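Local coordinates for group 3 allergen SMIPP-S Yv6023A04 (Sarcoptes scabiei type hominis, PDB 3H7O), which is a catalytically inactivated scabies mite paralogue of the S1 (trypsin-like) serine proteases, probably lacking the peptidase activity of that family, at residues Thr52-Tyr57 and Gly67-Tyr72; Gln56-Asn61 and Lys100-Lys105. The protein carries 3 engineered substitutions. All coordinates share one frame; numbering follows the deposited sequence.

Contact 1 of 2, residues Thr52-Tyr57 and Gly67-Tyr72; sequences TIVIQY and GKSDPY
Strand 54-57 and the start of strand 68-78 form an antiparallel beta hairpin in the wall of the closed six-stranded antiparallel barrel, and Ile-55 faces Asp-70 across it as a hydrogen-bonded pair. The strand segments run 157° apart in direction, with axes 4.5 Å apart. Ile-55 N donates to Asp-70 O almost straight at the hydrogen (178°), although the donor stands above the carbonyl plane; Asp-70 N returns the bond to Ile-55 O. Tyr-57 and Lys-68 repeat the exchange, with Lys-68 N 2.8 Å from Tyr-57 O. Between them Gln-56 and Ser-69 make a non-hydrogen-bonded pair, supported by a CA-H...O contact of 3.2 Å from Ser-69 CA to Ile-55 O.

The side chains differ on the two faces. Tyr-57 CG sits between its backbone N and carbonyl carbon (chi1 59°), and the ring extends beside the neighbouring strand. Lys-68 CB lies over one ring face in a CH-pi contact, 3.7 Å from the Tyr-57 centroid, displaced toward CZ and CE2, while Asp-70 N meets the ring edge. Lys-68 NZ continues to Glu-58. On the Tyr-57 side, Ile-55 packs on Val-15, Val-17 and Leu-93. On the other face, Ser-69 OG is 3.8 Å from Gln-56 CG, and one water lies 2.7 Å from Ser-69 OG and bonds weakly to Gln-56 OE1, whose stronger partner is Arg-18. The pairing is that of a hairpin between neighbouring strands of the six-stranded antiparallel barrel, one of the two barrels of the trypsin fold.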
ATOM      1  N   THR A  52       5.105   6.123 -17.256  1.00 26.04           N
ATOM      2  CA  THR A  52       4.138   5.073 -17.573  1.00 25.89           C
ATOM      3  C   THR A  52       3.130   4.848 -16.447  1.00 27.13           C
ATOM      4  O   THR A  52       2.096   4.214 -16.655  1.00 28.51           O
ATOM      5  CB  THR A  52       4.819   3.719 -17.905  1.00 25.69           C
ATOM      6  OG1 THR A  52       5.413   3.166 -16.721  1.00 23.71           O
ATOM      7  CG2 THR A  52       5.866   3.891 -18.978  1.00 23.97           C
ATOM      8  N   ILE A  53       3.431   5.375 -15.262  1.00 26.58           N
ATOM      9  CA  ILE A  53       2.635   5.096 -14.063  1.00 26.64           C
ATOM     10  C   ILE A  53       1.397   5.990 -13.973  1.00 27.00           C
ATOM     11  O   ILE A  53       1.456   7.172 -14.300  1.00 26.22           O
ATOM     12  CB  ILE A  53       3.497   5.217 -12.775  1.00 27.38           C
ATOM     13  CG1 ILE A  53       4.764   4.357 -12.900  1.00 27.99           C
ATOM     14  CG2 ILE A  53       2.679   4.839 -11.522  1.00 25.70           C
ATOM     15  CD1 ILE A  53       5.837   4.623 -11.833  1.00 27.16           C
ATOM     16  N   VAL A  54       0.274   5.404 -13.547  1.00 27.08           N
ATOM     17  CA  VAL A  54      -0.975   6.148 -13.345  1.00 28.50           C
ATOM     18  C   VAL A  54      -1.501   5.947 -11.924  1.00 28.04           C
ATOM     19  O   VAL A  54      -1.531   4.822 -11.409  1.00 27.64           O
ATOM     20  CB  VAL A  54      -2.077   5.750 -14.384  1.00 28.77           C
ATOM     21  CG1 VAL A  54      -3.354   6.545 -14.167  1.00 31.00           C
ATOM     22  CG2 VAL A  54      -1.581   5.959 -15.806  1.00 31.80           C
ATOM     23  N   ILE A  55      -1.911   7.047 -11.298  1.00 27.88           N
ATOM     24  CA  ILE A  55      -2.550   6.998  -9.987  1.00 27.84           C
ATOM     25  C   ILE A  55      -4.057   7.139 -10.155  1.00 28.08           C
ATOM     26  O   ILE A  55      -4.534   8.172 -10.626  1.00 27.16           O
ATOM     27  CB  ILE A  55      -2.050   8.135  -9.044  1.00 27.74           C
ATOM     28  CG1 ILE A  55      -0.521   8.126  -8.902  1.00 30.38           C
ATOM     29  CG2 ILE A  55      -2.768   8.076  -7.674  1.00 29.10           C
ATOM     30  CD1 ILE A  55       0.062   6.852  -8.321  1.00 30.00           C
ATOM     31  N   GLN A  56      -4.793   6.100  -9.767  1.00 27.40           N
ATOM     32  CA  GLN A  56      -6.251   6.138  -9.762  1.00 26.88           C
ATOM     33  C   GLN A  56      -6.731   6.378  -8.333  1.00 27.18           C
ATOM     34  O   GLN A  56      -6.346   5.657  -7.402  1.00 27.46           O
ATOM     35  CB  GLN A  56      -6.846   4.843 -10.331  1.00 26.44           C
ATOM     36  CG  GLN A  56      -8.382   4.860 -10.450  1.00 28.60           C
ATOM     37  CD  GLN A  56      -8.953   3.695 -11.254  1.00 29.76           C
ATOM     38  OE1 GLN A  56      -8.226   2.813 -11.716  1.00 29.63           O
ATOM     39  NE2 GLN A  56     -10.271   3.696 -11.428  1.00 27.73           N
ATOM     40  N   TYR A  57      -7.573   7.391  -8.168  1.00 25.94           N
ATOM     41  CA  TYR A  57      -8.028   7.801  -6.842  1.00 25.97           C
ATOM     42  C   TYR A  57      -9.518   8.130  -6.817  1.00 25.88           C
ATOM     43  O   TYR A  57     -10.157   8.204  -7.868  1.00 27.43           O
ATOM     44  CB  TYR A  57      -7.157   8.943  -6.281  1.00 25.03           C
ATOM     45  CG  TYR A  57      -7.090  10.235  -7.085  1.00 25.03           C
ATOM     46  CD1 TYR A  57      -7.588  11.429  -6.552  1.00 27.93           C
ATOM     47  CD2 TYR A  57      -6.489  10.282  -8.346  1.00 25.48           C
ATOM     48  CE1 TYR A  57      -7.515  12.632  -7.264  1.00 26.33           C
ATOM     49  CE2 TYR A  57      -6.416  11.482  -9.070  1.00 26.81           C
ATOM     50  CZ  TYR A  57      -6.929  12.651  -8.519  1.00 27.30           C
ATOM     51  OH  TYR A  57      -6.855  13.837  -9.223  1.00 27.45           O
ATOM     52  N   GLY A  67     -13.554   7.001 -10.389  1.00 28.08           N
ATOM     53  CA  GLY A  67     -13.048   8.208  -9.731  1.00 27.44           C
ATOM     54  C   GLY A  67     -12.212   9.077 -10.659  1.00 27.32           C
ATOM     55  O   GLY A  67     -12.677   9.497 -11.717  1.00 28.13           O
ATOM     56  N   LYS A  68     -10.970   9.333 -10.257  1.00 26.39           N
ATOM     57  CA  LYS A  68     -10.046  10.152 -11.042  1.00 27.07           C
ATOM     58  C   LYS A  68      -8.748   9.404 -11.332  1.00 26.47           C
ATOM     59  O   LYS A  68      -8.409   8.446 -10.632  1.00 25.32           O
ATOM     60  CB  LYS A  68      -9.723  11.445 -10.293  1.00 26.69           C
ATOM     61  CG  LYS A  68     -10.885  12.403 -10.167  1.00 28.15           C
ATOM     62  CD  LYS A  68     -10.494  13.594  -9.312  1.00 31.73           C
ATOM     63  CE  LYS A  68     -11.407  14.771  -9.585  1.00 35.54           C
ATOM     64  NZ  LYS A  68     -12.777  14.528  -9.061  1.00 38.13           N
ATOM     65  N   SER A  69      -8.023   9.854 -12.353  1.00 25.50           N
ATOM     66  CA  SER A  69      -6.718   9.291 -12.678  1.00 26.58           C
ATOM     67  C   SER A  69      -5.687  10.367 -13.005  1.00 26.80           C
ATOM     68  O   SER A  69      -5.939  11.264 -13.816  1.00 26.48           O
ATOM     69  CB  SER A  69      -6.830   8.286 -13.824  1.00 26.46           C
ATOM     70  OG  SER A  69      -7.575   7.151 -13.418  1.00 28.34           O
ATOM     71  N   ASP A  70      -4.529  10.265 -12.360  1.00 25.96           N
ATOM     72  CA  ASP A  70      -3.434  11.201 -12.563  1.00 26.31           C
ATOM     73  C   ASP A  70      -2.278  10.477 -13.253  1.00 26.05           C
ATOM     74  O   ASP A  70      -1.572   9.696 -12.613  1.00 25.61           O
ATOM     75  CB  ASP A  70      -2.974  11.765 -11.213  1.00 26.30           C
ATOM     76  CG  ASP A  70      -2.065  12.972 -11.353  1.00 27.28           C
ATOM     77  OD1 ASP A  70      -1.368  13.100 -12.384  1.00 27.03           O
ATOM     78  OD2 ASP A  70      -2.033  13.792 -10.409  1.00 27.44           O
ATOM     79  N   PRO A  71      -2.091  10.726 -14.564  1.00 26.07           N
ATOM     80  CA  PRO A  71      -1.027  10.094 -15.353  1.00 25.95           C
ATOM     81  C   PRO A  71       0.257  10.928 -15.423  1.00 25.91           C
ATOM     82  O   PRO A  71       0.956  10.896 -16.440  1.00 25.28           O
ATOM     83  CB  PRO A  71      -1.653  10.020 -16.739  1.00 25.98           C
ATOM     84  CG  PRO A  71      -2.456  11.284 -16.812  1.00 27.05           C
ATOM     85  CD  PRO A  71      -3.013  11.495 -15.422  1.00 26.21           C
ATOM     86  N   TYR A  72       0.555  11.673 -14.365  1.00 25.28           N
ATOM     87  CA  TYR A  72       1.703  12.575 -14.380  1.00 26.07           C
ATOM     88  C   TYR A  72       2.721  12.240 -13.291  1.00 25.95           C
ATOM     89  O   TYR A  72       3.163  13.123 -12.555  1.00 25.59           O
ATOM     90  CB  TYR A  72       1.254  14.034 -14.233  1.00 25.23           C
ATOM     91  CG  TYR A  72       0.477  14.608 -15.399  1.00 23.74           C
ATOM     92  CD1 TYR A  72       1.136  15.211 -16.473  1.00 22.26           C
ATOM     93  CD2 TYR A  72      -0.916  14.586 -15.407  1.00 23.52           C
ATOM     94  CE1 TYR A  72       0.421  15.766 -17.537  1.00 24.69           C
ATOM     95  CE2 TYR A  72      -1.639  15.138 -16.464  1.00 23.83           C
ATOM     96  CZ  TYR A  72      -0.963  15.721 -17.524  1.00 24.09           C
ATOM     97  OH  TYR A  72      -1.677  16.261 -18.564  1.00 26.24           O
TER
HETATM   98  O   HOH W   1      -7.207   4.672 -14.345  1.00 41.83           O

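Contact 2 of 2, residues Gln56-Asn61 and Lys100-Lys105; sequences QYESTN and KLDGLK
A loop-to-strand-end contact joins the turn that follows strand 54-57 of the trypsin-fold barrel to residues 100-105, in the loop between strands 91-95 and 123-128. Residues 100-105 have no regular helix or strand; the one direct hydrogen bond joins a side chain to a backbone N-H, and waters supply the other polar bridges. Tyr-57 marks one end: its OH accepts from Lys-100 N at 2.9 Å, nearly straight at the hydrogen (167°), and Lys-100 CB also touches that oxygen.

Glu-58 covers the centre. Its CG lies anti to the carbonyl carbon (chi1 -57°) and packs on Lys-105 CB at 3.6 Å, the two side chains crossing at about a right angle. The apolar part of Lys-105 therefore does the touching, while its NZ stays 5.3 Å from Glu-58 OE1, too far for a salt bridge.

Farther out, the carboxylates of Glu-58 and Asp-102 approach tip to tip, with planes 22° apart and OE2 to OD2 at 3.5 Å. This closeness of like charges would tend to raise the proton affinity of one of them, but is probably offset, at least in part, by the salt bridge of Lys-68 NZ to Glu-58 OE1, the bond of Ser-106 OG to Glu-58 OE2, and a water that donates to both Glu-58 OE1 and Asp-102 OD2. Asp-102 is itself held by an Asx turn, in which Leu-104 N reaches OD1 from above the carboxylate plane, 2.7 Å away; Lys-105 N adds weak bonds to both oxygens. Glu-58 O is buried here without a partner in the model. On the backbone side, a second water accepts from Glu-58 N at 2.8 Å and lies 3.1 Å from Lys-105 O.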
ATOM      1  N   GLN A  56      -4.793   6.100  -9.767  1.00 27.40           N
ATOM      2  CA  GLN A  56      -6.251   6.138  -9.762  1.00 26.88           C
ATOM      3  C   GLN A  56      -6.731   6.378  -8.333  1.00 27.18           C
ATOM      4  O   GLN A  56      -6.346   5.657  -7.402  1.00 27.46           O
ATOM      5  CB  GLN A  56      -6.846   4.843 -10.331  1.00 26.44           C
ATOM      6  CG  GLN A  56      -8.382   4.860 -10.450  1.00 28.60           C
ATOM      7  CD  GLN A  56      -8.953   3.695 -11.254  1.00 29.76           C
ATOM      8  OE1 GLN A  56      -8.226   2.813 -11.716  1.00 29.63           O
ATOM      9  NE2 GLN A  56     -10.271   3.696 -11.428  1.00 27.73           N
ATOM     10  N   TYR A  57      -7.573   7.391  -8.168  1.00 25.94           N
ATOM     11  CA  TYR A  57      -8.028   7.801  -6.842  1.00 25.97           C
ATOM     12  C   TYR A  57      -9.518   8.130  -6.817  1.00 25.88           C
ATOM     13  O   TYR A  57     -10.157   8.204  -7.868  1.00 27.43           O
ATOM     14  CB  TYR A  57      -7.157   8.943  -6.281  1.00 25.03           C
ATOM     15  CG  TYR A  57      -7.090  10.235  -7.085  1.00 25.03           C
ATOM     16  CD1 TYR A  57      -7.588  11.429  -6.552  1.00 27.93           C
ATOM     17  CD2 TYR A  57      -6.489  10.282  -8.346  1.00 25.48           C
ATOM     18  CE1 TYR A  57      -7.515  12.632  -7.264  1.00 26.33           C
ATOM     19  CE2 TYR A  57      -6.416  11.482  -9.070  1.00 26.81           C
ATOM     20  CZ  TYR A  57      -6.929  12.651  -8.519  1.00 27.30           C
ATOM     21  OH  TYR A  57      -6.855  13.837  -9.223  1.00 27.45           O
ATOM     22  N   GLU A  58     -10.070   8.280  -5.611  1.00 25.52           N
ATOM     23  CA  GLU A  58     -11.503   8.533  -5.401  1.00 25.34           C
ATOM     24  C   GLU A  58     -12.390   7.395  -5.910  1.00 25.08           C
ATOM     25  O   GLU A  58     -13.531   7.626  -6.307  1.00 25.06           O
ATOM     26  CB  GLU A  58     -11.934   9.873  -6.029  1.00 25.65           C
ATOM     27  CG  GLU A  58     -11.157  11.081  -5.526  1.00 26.65           C
ATOM     28  CD  GLU A  58     -11.766  12.412  -5.935  1.00 29.40           C
ATOM     29  OE1 GLU A  58     -12.740  12.428  -6.716  1.00 29.30           O
ATOM     30  OE2 GLU A  58     -11.262  13.455  -5.465  1.00 29.27           O
ATOM     31  N   SER A  59     -11.871   6.167  -5.866  1.00 25.86           N
ATOM     32  CA  SER A  59     -12.514   5.031  -6.523  1.00 26.35           C
ATOM     33  C   SER A  59     -13.004   3.957  -5.555  1.00 26.00           C
ATOM     34  O   SER A  59     -12.231   3.392  -4.785  1.00 27.69           O
ATOM     35  CB  SER A  59     -11.574   4.410  -7.570  1.00 26.79           C
ATOM     36  OG  SER A  59     -12.166   3.273  -8.180  1.00 26.11           O
ATOM     37  N   THR A  60     -14.294   3.658  -5.633  1.00 25.67           N
ATOM     38  CA  THR A  60     -14.898   2.612  -4.814  1.00 26.23           C
ATOM     39  C   THR A  60     -14.887   1.278  -5.566  1.00 25.99           C
ATOM     40  O   THR A  60     -15.026   0.211  -4.969  1.00 26.21           O
ATOM     41  CB  THR A  60     -16.313   3.043  -4.372  1.00 26.75           C
ATOM     42  OG1 THR A  60     -16.194   4.229  -3.574  1.00 26.84           O
ATOM     43  CG2 THR A  60     -17.015   1.957  -3.559  1.00 26.10           C
ATOM     44  N   ASN A  61     -14.717   1.363  -6.886  1.00 25.76           N
ATOM     45  CA  ASN A  61     -14.523   0.204  -7.748  1.00 25.92           C
ATOM     46  C   ASN A  61     -13.760   0.668  -8.982  1.00 25.49           C
ATOM     47  O   ASN A  61     -14.206   1.577  -9.678  1.00 24.50           O
ATOM     48  CB  ASN A  61     -15.864  -0.438  -8.134  1.00 25.15           C
ATOM     49  CG  ASN A  61     -15.695  -1.657  -9.033  1.00 27.53           C
ATOM     50  OD1 ASN A  61     -15.277  -1.544 -10.188  1.00 28.19           O
ATOM     51  ND2 ASN A  61     -16.028  -2.829  -8.508  1.00 25.21           N
ATOM     52  N   LYS A 100      -6.141  16.134  -7.626  1.00 29.01           N
ATOM     53  CA  LYS A 100      -7.233  17.057  -7.324  1.00 30.17           C
ATOM     54  C   LYS A 100      -7.956  16.619  -6.048  1.00 31.06           C
ATOM     55  O   LYS A 100      -9.063  16.063  -6.099  1.00 30.55           O
ATOM     56  CB  LYS A 100      -8.222  17.131  -8.495  1.00 31.12           C
ATOM     57  CG  LYS A 100      -7.660  17.741  -9.769  1.00 31.49           C
ATOM     58  CD  LYS A 100      -8.746  17.948 -10.818  1.00 33.05           C
ATOM     59  CE  LYS A 100      -9.623  19.154 -10.494  1.00 35.53           C
ATOM     60  NZ  LYS A 100     -10.477  19.545 -11.650  1.00 38.79           N
ATOM     61  N   LEU A 101      -7.322  16.870  -4.906  1.00 30.46           N
ATOM     62  CA  LEU A 101      -7.877  16.470  -3.617  1.00 30.96           C
ATOM     63  C   LEU A 101      -9.112  17.301  -3.285  1.00 31.82           C
ATOM     64  O   LEU A 101      -9.104  18.527  -3.414  1.00 32.05           O
ATOM     65  CB  LEU A 101      -6.830  16.594  -2.508  1.00 30.41           C
ATOM     66  CG  LEU A 101      -5.475  15.902  -2.698  1.00 31.57           C
ATOM     67  CD1 LEU A 101      -4.569  16.185  -1.510  1.00 30.81           C
ATOM     68  CD2 LEU A 101      -5.631  14.401  -2.906  1.00 29.06           C
ATOM     69  N   ASP A 102     -10.180  16.622  -2.885  1.00 31.88           N
ATOM     70  CA  ASP A 102     -11.423  17.292  -2.529  1.00 32.36           C
ATOM     71  C   ASP A 102     -11.679  17.230  -1.023  1.00 32.96           C
ATOM     72  O   ASP A 102     -12.690  17.742  -0.540  1.00 33.09           O
ATOM     73  CB  ASP A 102     -12.598  16.694  -3.314  1.00 32.38           C
ATOM     74  CG  ASP A 102     -12.903  15.252  -2.926  1.00 32.99           C
ATOM     75  OD1 ASP A 102     -12.182  14.673  -2.083  1.00 32.20           O
ATOM     76  OD2 ASP A 102     -13.879  14.693  -3.468  1.00 33.32           O
ATOM     77  N   GLY A 103     -10.766  16.582  -0.297  1.00 32.63           N
ATOM     78  CA  GLY A 103     -10.871  16.409   1.154  1.00 32.80           C
ATOM     79  C   GLY A 103     -11.989  15.479   1.592  1.00 32.37           C
ATOM     80  O   GLY A 103     -12.312  15.406   2.778  1.00 32.18           O
ATOM     81  N   LEU A 104     -12.570  14.767   0.627  1.00 31.67           N
ATOM     82  CA  LEU A 104     -13.739  13.921   0.854  1.00 30.64           C
ATOM     83  C   LEU A 104     -13.508  12.509   0.299  1.00 29.90           C
ATOM     84  O   LEU A 104     -13.371  11.546   1.060  1.00 29.37           O
ATOM     85  CB  LEU A 104     -14.983  14.563   0.221  1.00 31.59           C
ATOM     86  CG  LEU A 104     -15.354  15.991   0.651  1.00 33.41           C
ATOM     87  CD1 LEU A 104     -16.313  16.654  -0.345  1.00 37.34           C
ATOM     88  CD2 LEU A 104     -15.929  16.027   2.065  1.00 37.07           C
ATOM     89  N   LYS A 105     -13.461  12.391  -1.023  1.00 29.56           N
ATOM     90  CA  LYS A 105     -13.145  11.119  -1.668  1.00 29.02           C
ATOM     91  C   LYS A 105     -11.637  10.918  -1.742  1.00 28.89           C
ATOM     92  O   LYS A 105     -11.163   9.790  -1.879  1.00 27.73           O
ATOM     93  CB  LYS A 105     -13.744  11.057  -3.072  1.00 29.39           C
ATOM     94  CG  LYS A 105     -15.261  10.980  -3.124  1.00 31.03           C
ATOM     95  CD  LYS A 105     -15.724  10.972  -4.573  1.00 32.33           C
ATOM     96  CE  LYS A 105     -17.164  10.532  -4.705  1.00 38.33           C
ATOM     97  NZ  LYS A 105     -17.460  10.128  -6.107  1.00 38.00           N
TER
HETATM   98  O   HOH W   2      -8.724   8.376  -3.113  1.00 26.55           O
HETATM   99  O   HOH W   3     -14.481  14.623  -6.059  1.00 43.68           O

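Following the chain from the N terminus, strand 54-57 comes first and serves both contacts, which share Gln-56 and Tyr-57. Contact 1 closes a short loop, with nine residues between its segments, and completes the hairpin with strand 68-78. Contact 2 closes a longer one of 38 residues, which also takes in strand 91-95. The two interlock, because contact 1 begins earlier, at Thr-52, and its second segment, 67-72, falls within the loop that contact 2 closes. Their centres are 11 Å apart, and Gly-67 CA packs on Glu-58 CB at 4.2 Å. Together they tie barrel strand 54-57 to strand 68-78 and to the loop leading toward strand 123-128.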